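PDB 4O5H: phenylacetaldehyde dehydrogenase from Burkholderia cenocepacia, which probably oxidises phenylacetaldehyde to phenylacetate with NAD+ as cofactor, as a member of the aldehyde dehydrogenase family. Local coordinates for residues R46-V50 and A60-E64. Residues are numbered along the deposited sequence; the frame is centred on the assembly and turned at random.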
loop_
_atom_site.group_PDB
_atom_site.type_symbol
_atom_site.label_atom_id
_atom_site.label_comp_id
_atom_site.label_asym_id
_atom_site.label_seq_id
_atom_site.Cartn_x
_atom_site.Cartn_y
_atom_site.Cartn_z
ATOM N N ARG A 46 -27.207 -20.850 -11.362
ATOM C CA ARG A 46 -27.892 -19.563 -11.350
ATOM C C ARG A 46 -27.287 -18.584 -12.330
ATOM O O ARG A 46 -26.095 -18.624 -12.622
ATOM C CB ARG A 46 -27.917 -18.922 -9.947
ATOM C CG ARG A 46 -28.979 -19.532 -8.996
ATOM C CD ARG A 46 -29.197 -18.705 -7.721
ATOM N NE ARG A 46 -28.103 -18.928 -6.818
ATOM C CZ ARG A 46 -28.155 -18.787 -5.490
ATOM N NH1 ARG A 46 -29.272 -18.418 -4.857
ATOM N NH2 ARG A 46 -27.061 -19.012 -4.774
ATOM N N GLN A 47 -28.134 -17.684 -12.824
ATOM C CA GLN A 47 -27.691 -16.665 -13.740
ATOM C C GLN A 47 -28.222 -15.300 -13.351
ATOM O O GLN A 47 -29.239 -15.181 -12.706
ATOM C CB GLN A 47 -28.212 -16.968 -15.141
ATOM C CG GLN A 47 -27.649 -18.201 -15.794
ATOM C CD GLN A 47 -28.342 -18.478 -17.111
ATOM O OE1 GLN A 47 -29.479 -18.953 -17.130
ATOM N NE2 GLN A 47 -27.702 -18.143 -18.189
ATOM N N LEU A 48 -27.557 -14.267 -13.811
ATOM C CA LEU A 48 -28.149 -12.939 -13.685
ATOM C C LEU A 48 -28.329 -12.255 -15.016
ATOM O O LEU A 48 -27.623 -12.516 -15.969
ATOM C CB LEU A 48 -27.384 -12.094 -12.690
ATOM C CG LEU A 48 -25.956 -11.821 -13.030
ATOM C CD1 LEU A 48 -25.876 -10.585 -13.892
ATOM C CD2 LEU A 48 -25.209 -11.584 -11.750
ATOM N N ASP A 49 -29.351 -11.415 -15.078
ATOM C CA ASP A 49 -29.698 -10.679 -16.278
ATOM C C ASP A 49 -28.746 -9.552 -16.585
ATOM O O ASP A 49 -28.322 -8.848 -15.710
ATOM C CB ASP A 49 -31.082 -10.061 -16.142
ATOM C CG ASP A 49 -32.183 -11.087 -16.140
ATOM O OD1 ASP A 49 -31.998 -12.251 -16.577
ATOM O OD2 ASP A 49 -33.268 -10.697 -15.703
ATOM N N VAL A 50 -28.471 -9.384 -17.867
ATOM C CA VAL A 50 -27.785 -8.226 -18.367
ATOM C C VAL A 50 -28.798 -7.349 -19.087
ATOM O O VAL A 50 -29.493 -7.806 -19.989
ATOM C CB VAL A 50 -26.674 -8.617 -19.331
ATOM C CG1 VAL A 50 -25.867 -7.404 -19.716
ATOM C CG2 VAL A 50 -25.780 -9.641 -18.665
ATOM N N ALA A 60 -28.909 -10.340 -22.406
ATOM C CA ALA A 60 -28.063 -11.490 -22.170
ATOM C C ALA A 60 -28.269 -11.940 -20.741
ATOM O O ALA A 60 -28.860 -11.228 -19.940
ATOM C CB ALA A 60 -26.569 -11.157 -22.386
ATOM N N ARG A 61 -27.717 -13.108 -20.436
ATOM C CA ARG A 61 -27.613 -13.617 -19.084
ATOM C C ARG A 61 -26.217 -14.180 -18.858
ATOM O O ARG A 61 -25.635 -14.784 -19.742
ATOM C CB ARG A 61 -28.634 -14.709 -18.874
ATOM C CG ARG A 61 -30.061 -14.267 -19.184
ATOM C CD ARG A 61 -31.015 -15.426 -19.103
ATOM N NE ARG A 61 -31.306 -15.773 -17.721
ATOM C CZ ARG A 61 -31.972 -16.873 -17.337
ATOM N NH1 ARG A 61 -32.428 -17.757 -18.243
ATOM N NH2 ARG A 61 -32.187 -17.094 -16.032
ATOM N N VAL A 62 -25.679 -13.984 -17.670
ATOM C CA VAL A 62 -24.346 -14.517 -17.332
ATOM C C VAL A 62 -24.430 -15.310 -16.024
ATOM O O VAL A 62 -25.393 -15.136 -15.256
ATOM C CB VAL A 62 -23.282 -13.413 -17.221
ATOM C CG1 VAL A 62 -23.194 -12.637 -18.529
ATOM C CG2 VAL A 62 -23.545 -12.499 -16.035
ATOM N N PRO A 63 -23.422 -16.167 -15.746
ATOM C CA PRO A 63 -23.452 -16.861 -14.489
ATOM C C PRO A 63 -23.434 -15.949 -13.276
ATOM O O PRO A 63 -22.748 -14.923 -13.274
ATOM C CB PRO A 63 -22.209 -17.736 -14.527
ATOM C CG PRO A 63 -21.999 -17.971 -15.998
ATOM C CD PRO A 63 -22.307 -16.613 -16.577
ATOM N N GLU A 64 -24.153 -16.388 -12.243
ATOM C CA GLU A 64 -24.121 -15.771 -10.932
ATOM C C GLU A 64 -23.273 -16.633 -9.973
ATOM O O GLU A 64 -23.773 -17.564 -9.339
ATOM C CB GLU A 64 -25.542 -15.641 -10.400
ATOM C CG GLU A 64 -25.578 -14.867 -9.096
ATOM C CD GLU A 64 -26.695 -15.262 -8.171
ATOM O OE1 GLU A 64 -27.831 -15.534 -8.584
ATOM O OE2 GLU A 64 -26.409 -15.292 -6.998
HETATM O O HOH W 1 -25.006 -17.729 -18.116
HETATM O O HOH W 2 -30.981 -14.390 -15.308
#
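Leu48 and Val62 form a hydrogen-bonded antiparallel pair: Leu48 N reaches Val62 O at 2.7 Å, and Val62 N returns to Leu48 O at 3.0 Å. Val50 N to Ala60 O and Glu64 N to Arg46 O extend the backbone pairing on both sides; the latter bond, 3.0 Å long, is nearly straight at hydrogen (173°). Pro63, lacking an N-H, falls at the non-hydrogen-bonded pair with Gln47. Strands 47-52 and 57-63 form a beta hairpin, a two-stranded antiparallel sheet beside helix 215-227. Apolar contacts occupy the face of Leu48, Val50, Ala60 and Val62. Leu48 CD1 meets Val62 CG2 at 3.7 Å, and the Val50 and Val62 side chains cross at about a right angle, CG2 of Val50 lying 4.0 Å from CG1 of Val62; Leu215 touches Val50, Ala60 and Val62. Val50 also lies near the bound sodium ion, whose site includes Val51. Asp49 and Arg61 lie on the opposite face, side by side, in a long salt bridge (OD1 to NE, 3.8 Å); a water also links them, accepting from NE and donating to OD1. The Arg61 chain bends at chi3 (76°), with Gln47 OE1 3.2 Å above the centre of its guanidinium plane, a face contact without a hydrogen bond. Arg46 NE and Glu64 OE1, 3.8 Å apart, form a long salt bridge held by charge alone.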